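Local coordinates for electron transfer flavoprotein, alpha subunit (Thermotoga maritima, PDB 7KOE), which probably passes electrons between metabolic partners as the FAD-binding alpha subunit of an electron transfer flavoprotein, at residues B[129-141]-B[150-164]. Sequence-based numbering, arbitrary orientation.
Sequences IIPDKKLLAMTRP and TIMCPDHRPQMATVR. With FAD (flavin-adenine dinucleotide), chain I.
Met138 and Ile151 form a hydrogen-bonded pair of the antiparallel beta hairpin of strands 137-142 and 147-152, with Met138 N to Ile151 O at 3.0 Å and Ile151 N to Met138 O returning the bond. One pair along, the Thr139 and Thr150 hydroxyls share a hydrogen bond, OG1 to OG1. Where the chain returns toward strand 160-163, Gln159 OE1 takes the N-H of Leu136 on a lone pair, in the Gln159 side-chain carbonyl plane (3.0 Å, N-H...O 160°). Arg140 leaves the strand with CG between its backbone N and carbonyl carbon (chi1 44°), lies with CG against Ile151 CD1, and brings NH1 to 3.1 Å from FAD N5, while NE donates a hydrogen bond to Ala122 O. Replacing Arg140 by an alanine is likely to leave Ala122 O without its donor and FAD N5 without its charged neighbour. Thr150, Ile151 and Met152 also pair antiparallel with a strand of the other electron transfer flavoprotein chain, carrying the sheet across the interface. On the face bearing Thr139 and Thr150, Met152 meets loop residue Ile130 tip to tip. Met138 lays SD 3.7 Å from Ala161 CB, and its chi3 bend (-94°) swings CE to 4.0 Å from Cys153 CB.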
loop_
_atom_site.group_PDB
_atom_site.type_symbol
_atom_site.label_atom_id
_atom_site.label_comp_id
_atom_site.label_asym_id
_atom_site.label_seq_id
_atom_site.Cartn_x
_atom_site.Cartn_y
_atom_site.Cartn_z
ATOM N N ILE B 129 18.508 26.757 -24.718
ATOM C CA ILE B 129 19.061 25.797 -25.665
ATOM C C ILE B 129 19.463 24.544 -24.901
ATOM O O ILE B 129 20.185 24.627 -23.901
ATOM C CB ILE B 129 20.255 26.390 -26.433
ATOM C CG1 ILE B 129 19.803 27.575 -27.293
ATOM C CG2 ILE B 129 20.940 25.326 -27.282
ATOM C CD1 ILE B 129 19.121 27.189 -28.595
ATOM N N ILE B 130 18.979 23.392 -25.356
ATOM C CA ILE B 130 19.409 22.108 -24.807
ATOM C C ILE B 130 20.690 21.692 -25.525
ATOM O O ILE B 130 20.861 21.997 -26.714
ATOM C CB ILE B 130 18.298 21.047 -24.918
ATOM C CG1 ILE B 130 17.861 20.840 -26.369
ATOM C CG2 ILE B 130 17.116 21.429 -24.048
ATOM C CD1 ILE B 130 16.982 19.633 -26.568
ATOM N N PRO B 131 21.634 21.033 -24.847
ATOM C CA PRO B 131 22.938 20.762 -25.465
ATOM C C PRO B 131 22.990 19.534 -26.360
ATOM O O PRO B 131 24.046 19.273 -26.946
ATOM C CB PRO B 131 23.848 20.581 -24.244
ATOM C CG PRO B 131 22.951 20.001 -23.220
ATOM C CD PRO B 131 21.628 20.683 -23.415
ATOM N N ASP B 132 21.904 18.773 -26.494
ATOM C CA ASP B 132 21.983 17.515 -27.232
ATOM C C ASP B 132 21.909 17.735 -28.740
ATOM O O ASP B 132 22.861 17.433 -29.467
ATOM C CB ASP B 132 20.876 16.566 -26.770
ATOM C CG ASP B 132 20.804 16.455 -25.265
ATOM O OD1 ASP B 132 21.703 15.826 -24.670
ATOM O OD2 ASP B 132 19.850 17.002 -24.675
ATOM N N LYS B 133 20.787 18.259 -29.232
ATOM C CA LYS B 133 20.624 18.525 -30.655
ATOM C C LYS B 133 20.460 20.024 -30.895
ATOM O O LYS B 133 19.898 20.439 -31.914
ATOM C CB LYS B 133 19.446 17.703 -31.205
ATOM C CG LYS B 133 19.497 17.318 -32.705
ATOM C CD LYS B 133 18.577 18.125 -33.618
ATOM C CE LYS B 133 18.673 17.641 -35.051
ATOM N NZ LYS B 133 17.815 18.418 -35.983
ATOM N N LYS B 134 20.942 20.835 -29.941
ATOM C CA LYS B 134 21.009 22.299 -30.038
ATOM C C LYS B 134 19.623 22.927 -30.191
ATOM O O LYS B 134 19.463 23.974 -30.820
ATOM C CB LYS B 134 21.939 22.744 -31.173
ATOM C CG LYS B 134 23.375 22.255 -31.071
ATOM C CD LYS B 134 24.144 22.914 -29.939
ATOM C CE LYS B 134 25.598 22.474 -29.973
ATOM N NZ LYS B 134 26.413 23.086 -28.896
ATOM N N LEU B 135 18.613 22.288 -29.611
ATOM C CA LEU B 135 17.231 22.689 -29.821
ATOM C C LEU B 135 16.803 23.740 -28.806
ATOM O O LEU B 135 17.344 23.837 -27.703
ATOM C CB LEU B 135 16.300 21.480 -29.738
ATOM C CG LEU B 135 16.585 20.357 -30.730
ATOM C CD1 LEU B 135 15.661 19.183 -30.483
ATOM C CD2 LEU B 135 16.432 20.874 -32.141
ATOM N N LEU B 136 15.805 24.528 -29.197
ATOM C CA LEU B 136 15.274 25.596 -28.360
ATOM C C LEU B 136 14.126 25.054 -27.517
ATOM O O LEU B 136 13.151 24.521 -28.057
ATOM C CB LEU B 136 14.809 26.767 -29.222
ATOM C CG LEU B 136 14.287 28.003 -28.494
ATOM C CD1 LEU B 136 15.315 28.537 -27.523
ATOM C CD2 LEU B 136 13.893 29.071 -29.491
ATOM N N ALA B 137 14.248 25.181 -26.198
ATOM C CA ALA B 137 13.215 24.738 -25.264
ATOM C C ALA B 137 12.329 25.934 -24.946
ATOM O O ALA B 137 12.670 26.769 -24.107
ATOM C CB ALA B 137 13.839 24.156 -24.002
ATOM N N MET B 138 11.181 26.007 -25.611
ATOM C CA MET B 138 10.286 27.158 -25.517
ATOM C C MET B 138 9.268 26.899 -24.414
ATOM O O MET B 138 8.273 26.204 -24.608
ATOM C CB MET B 138 9.623 27.411 -26.864
ATOM C CG MET B 138 10.607 27.413 -28.021
ATOM S SD MET B 138 9.886 27.111 -29.641
ATOM C CE MET B 138 10.105 25.345 -29.794
ATOM N N THR B 139 9.521 27.469 -23.238
ATOM C CA THR B 139 8.637 27.320 -22.083
ATOM C C THR B 139 7.620 28.451 -22.106
ATOM O O THR B 139 7.979 29.629 -22.055
ATOM C CB THR B 139 9.435 27.323 -20.784
ATOM O OG1 THR B 139 10.197 26.117 -20.686
ATOM C CG2 THR B 139 8.512 27.433 -19.584
ATOM N N ARG B 140 6.349 28.097 -22.182
ATOM C CA ARG B 140 5.313 29.111 -22.235
ATOM C C ARG B 140 4.213 28.815 -21.224
ATOM O O ARG B 140 3.956 27.654 -20.902
ATOM C CB ARG B 140 4.703 29.176 -23.632
ATOM C CG ARG B 140 4.419 27.832 -24.219
ATOM C CD ARG B 140 3.752 27.982 -25.548
ATOM N NE ARG B 140 2.630 28.902 -25.463
ATOM C CZ ARG B 140 1.361 28.522 -25.440
ATOM N NH1 ARG B 140 1.054 27.236 -25.502
ATOM N NH2 ARG B 140 0.402 29.428 -25.356
ATOM N N PRO B 141 3.548 29.843 -20.699
ATOM C CA PRO B 141 2.415 29.593 -19.802
ATOM C C PRO B 141 1.144 29.212 -20.540
ATOM O O PRO B 141 0.697 29.923 -21.445
ATOM C CB PRO B 141 2.253 30.927 -19.064
ATOM C CG PRO B 141 2.823 31.931 -19.973
ATOM C CD PRO B 141 3.926 31.265 -20.723
ATOM N N THR B 150 6.805 23.188 -21.409
ATOM C CA THR B 150 8.030 23.284 -22.190
ATOM C C THR B 150 7.831 22.527 -23.495
ATOM O O THR B 150 7.534 21.329 -23.480
ATOM C CB THR B 150 9.216 22.713 -21.415
ATOM O OG1 THR B 150 9.206 23.223 -20.077
ATOM C CG2 THR B 150 10.521 23.087 -22.083
ATOM N N ILE B 151 7.993 23.221 -24.616
ATOM C CA ILE B 151 7.702 22.671 -25.935
ATOM C C ILE B 151 8.960 22.778 -26.786
ATOM O O ILE B 151 9.573 23.848 -26.856
ATOM C CB ILE B 151 6.520 23.396 -26.612
ATOM C CG1 ILE B 151 5.208 23.149 -25.870
ATOM C CG2 ILE B 151 6.339 22.935 -28.016
ATOM C CD1 ILE B 151 4.820 24.227 -24.909
ATOM N N MET B 152 9.345 21.675 -27.427
ATOM C CA MET B 152 10.523 21.623 -28.283
ATOM C C MET B 152 10.115 21.238 -29.697
ATOM O O MET B 152 9.312 20.321 -29.885
ATOM C CB MET B 152 11.543 20.618 -27.747
ATOM C CG MET B 152 12.386 21.131 -26.595
ATOM S SD MET B 152 13.363 19.821 -25.839
ATOM C CE MET B 152 13.483 20.403 -24.150
ATOM N N CYS B 153 10.670 21.942 -30.685
ATOM C CA CYS B 153 10.501 21.581 -32.085
ATOM C C CYS B 153 11.750 20.854 -32.553
ATOM O O CYS B 153 12.794 21.499 -32.737
ATOM C CB CYS B 153 10.257 22.823 -32.939
ATOM S SG CYS B 153 9.674 22.478 -34.611
ATOM N N PRO B 154 11.712 19.529 -32.740
ATOM C CA PRO B 154 12.939 18.787 -33.067
ATOM C C PRO B 154 13.526 19.041 -34.450
ATOM O O PRO B 154 14.717 19.348 -34.554
ATOM C CB PRO B 154 12.507 17.322 -32.918
ATOM C CG PRO B 154 11.027 17.336 -33.035
ATOM C CD PRO B 154 10.589 18.628 -32.441
ATOM N N ASP B 155 12.733 18.928 -35.517
ATOM C CA ASP B 155 13.311 18.842 -36.852
ATOM C C ASP B 155 12.860 19.913 -37.833
ATOM O O ASP B 155 13.612 20.206 -38.768
ATOM C CB ASP B 155 13.018 17.469 -37.476
ATOM C CG ASP B 155 11.548 17.130 -37.466
ATOM O OD1 ASP B 155 10.969 17.048 -36.365
ATOM O OD2 ASP B 155 10.973 16.945 -38.557
ATOM N N HIS B 156 11.677 20.494 -37.669
ATOM C CA HIS B 156 11.204 21.487 -38.621
ATOM C C HIS B 156 11.926 22.811 -38.414
ATOM O O HIS B 156 12.264 23.180 -37.287
ATOM C CB HIS B 156 9.695 21.679 -38.490
ATOM C CG HIS B 156 8.897 20.609 -39.163
ATOM N ND1 HIS B 156 8.718 19.359 -38.610
ATOM C CD2 HIS B 156 8.241 20.595 -40.346
ATOM C CE1 HIS B 156 7.978 18.624 -39.422
ATOM N NE2 HIS B 156 7.677 19.351 -40.483
ATOM N N ARG B 157 12.171 23.519 -39.515
ATOM C CA ARG B 157 12.943 24.749 -39.479
ATOM C C ARG B 157 12.207 25.873 -40.196
ATOM O O ARG B 157 11.647 25.657 -41.277
ATOM C CB ARG B 157 14.322 24.544 -40.116
ATOM C CG ARG B 157 15.265 23.719 -39.267
ATOM C CD ARG B 157 15.396 24.301 -37.874
ATOM N NE ARG B 157 16.171 23.429 -37.000
ATOM C CZ ARG B 157 15.640 22.496 -36.219
ATOM N NH1 ARG B 157 14.329 22.314 -36.198
ATOM N NH2 ARG B 157 16.422 21.749 -35.454
ATOM N N PRO B 158 12.194 27.089 -39.628
ATOM C CA PRO B 158 12.817 27.486 -38.361
ATOM C C PRO B 158 11.974 27.167 -37.137
ATOM O O PRO B 158 10.761 27.021 -37.245
ATOM C CB PRO B 158 12.969 28.996 -38.515
ATOM C CG PRO B 158 11.838 29.383 -39.374
ATOM C CD PRO B 158 11.615 28.247 -40.330
ATOM N N GLN B 159 12.620 27.050 -35.979
ATOM C CA GLN B 159 11.910 26.895 -34.712
ATOM C C GLN B 159 11.408 28.270 -34.291
ATOM O O GLN B 159 12.032 28.983 -33.503
ATOM C CB GLN B 159 12.812 26.286 -33.648
ATOM C CG GLN B 159 13.658 25.128 -34.124
ATOM C CD GLN B 159 14.646 24.678 -33.073
ATOM O OE1 GLN B 159 14.377 24.764 -31.877
ATOM N NE2 GLN B 159 15.800 24.202 -33.512
ATOM N N MET B 160 10.260 28.648 -34.847
ATOM C CA MET B 160 9.648 29.925 -34.513
ATOM C C MET B 160 9.135 29.906 -33.083
ATOM O O MET B 160 8.712 28.867 -32.572
ATOM C CB MET B 160 8.504 30.233 -35.472
ATOM C CG MET B 160 8.861 30.097 -36.927
ATOM S SD MET B 160 7.651 30.897 -37.985
ATOM C CE MET B 160 7.426 32.443 -37.114
ATOM N N ALA B 161 9.186 31.061 -32.429
ATOM C CA ALA B 161 8.796 31.159 -31.028
ATOM C C ALA B 161 8.379 32.593 -30.755
ATOM O O ALA B 161 9.227 33.486 -30.727
ATOM C CB ALA B 161 9.936 30.746 -30.106
ATOM N N THR B 162 7.087 32.814 -30.555
ATOM C CA THR B 162 6.611 34.129 -30.160
ATOM C C THR B 162 6.822 34.300 -28.663
ATOM O O THR B 162 6.399 33.457 -27.868
ATOM C CB THR B 162 5.143 34.297 -30.530
ATOM O OG1 THR B 162 4.948 33.860 -31.873
ATOM C CG2 THR B 162 4.764 35.735 -30.469
ATOM N N VAL B 163 7.496 35.379 -28.275
ATOM C CA VAL B 163 7.990 35.551 -26.913
ATOM C C VAL B 163 7.261 36.708 -26.252
ATOM O O VAL B 163 7.068 37.763 -26.864
ATOM C CB VAL B 163 9.511 35.787 -26.900
ATOM C CG1 VAL B 163 10.074 35.609 -25.506
ATOM C CG2 VAL B 163 10.205 34.867 -27.873
ATOM N N ARG B 164 6.888 36.512 -24.989
ATOM C CA ARG B 164 6.117 37.500 -24.245
ATOM C C ARG B 164 6.956 38.743 -23.970
ATOM O O ARG B 164 8.109 38.620 -23.540
ATOM C CB ARG B 164 5.624 36.887 -22.936
ATOM C CG ARG B 164 5.167 37.892 -21.899
ATOM C CD ARG B 164 4.813 37.213 -20.596
ATOM N NE ARG B 164 3.535 36.519 -20.681
ATOM C CZ ARG B 164 3.029 35.763 -19.714
ATOM N NH1 ARG B 164 3.697 35.593 -18.583
ATOM N NH2 ARG B 164 1.856 35.176 -19.882
HETATM P PA FAD I . -6.160 28.558 -30.284
HETATM O O1A FAD I . -5.647 29.730 -29.521
HETATM O O2A FAD I . -5.536 28.229 -31.595
HETATM O O5B FAD I . -7.739 28.704 -30.482
HETATM C C5B FAD I . -8.212 29.770 -31.336
HETATM C C4B FAD I . -9.545 29.383 -31.924
HETATM O O4B FAD I . -9.343 28.379 -32.950
HETATM C C3B FAD I . -10.551 28.735 -30.971
HETATM O O3B FAD I . -11.278 29.705 -30.231
HETATM C C2B FAD I . -11.453 28.009 -31.969
HETATM O O2B FAD I . -12.367 28.875 -32.604
HETATM C C1B FAD I . -10.421 27.471 -32.955
HETATM N N9A FAD I . -9.919 26.164 -32.574
HETATM C C8A FAD I . -8.905 25.878 -31.705
HETATM N N7A FAD I . -8.705 24.589 -31.568
HETATM C C5A FAD I . -9.652 23.999 -32.393
HETATM C C6A FAD I . -9.960 22.658 -32.685
HETATM N N6A FAD I . -9.322 21.620 -32.156
HETATM N N1A FAD I . -10.974 22.429 -33.552
HETATM C C2A FAD I . -11.616 23.477 -34.079
HETATM N N3A FAD I . -11.413 24.775 -33.880
HETATM C C4A FAD I . -10.406 24.966 -33.016
HETATM N N1 FAD I . 0.098 23.855 -29.988
HETATM C C2 FAD I . 0.907 24.704 -30.654
HETATM O O2 FAD I . 0.804 24.851 -31.869
HETATM N N3 FAD I . 1.859 25.432 -30.023
HETATM C C4 FAD I . 2.059 25.346 -28.669
HETATM O O4 FAD I . 2.927 26.021 -28.141
HETATM C C4X FAD I . 1.241 24.473 -27.939
HETATM N N5 FAD I . 1.422 24.380 -26.648
HETATM C C5X FAD I . 0.611 23.516 -25.961
HETATM C C6 FAD I . 0.792 23.398 -24.572
HETATM C C7 FAD I . 0.018 22.551 -23.819
HETATM C C7M FAD I . 0.240 22.448 -22.332
HETATM C C8 FAD I . -0.985 21.782 -24.450
HETATM C C8M FAD I . -1.849 20.847 -23.644
HETATM C C9 FAD I . -1.175 21.890 -25.811
HETATM C C9A FAD I . -0.388 22.751 -26.591
HETATM N N10 FAD I . -0.550 22.882 -27.966
HETATM C C10 FAD I . 0.254 23.740 -28.687
HETATM C "C1'" FAD I . -1.587 22.097 -28.659
HETATM C "C2'" FAD I . -2.599 22.980 -29.362
HETATM O "O2'" FAD I . -3.498 23.531 -28.412
HETATM C "C3'" FAD I . -3.403 22.189 -30.395
HETATM O "O3'" FAD I . -2.605 22.007 -31.556
HETATM C "C4'" FAD I . -4.727 22.854 -30.776
HETATM O "O4'" FAD I . -5.168 22.381 -32.051
HETATM C "C5'" FAD I . -4.625 24.360 -30.818
HETATM O "O5'" FAD I . -5.360 24.926 -29.702
HETATM P P FAD I . -4.840 26.287 -29.041
HETATM O O1P FAD I . -4.687 26.093 -27.571
HETATM O O2P FAD I . -3.656 26.740 -29.822
HETATM O O3P FAD I . -6.063 27.270 -29.342
#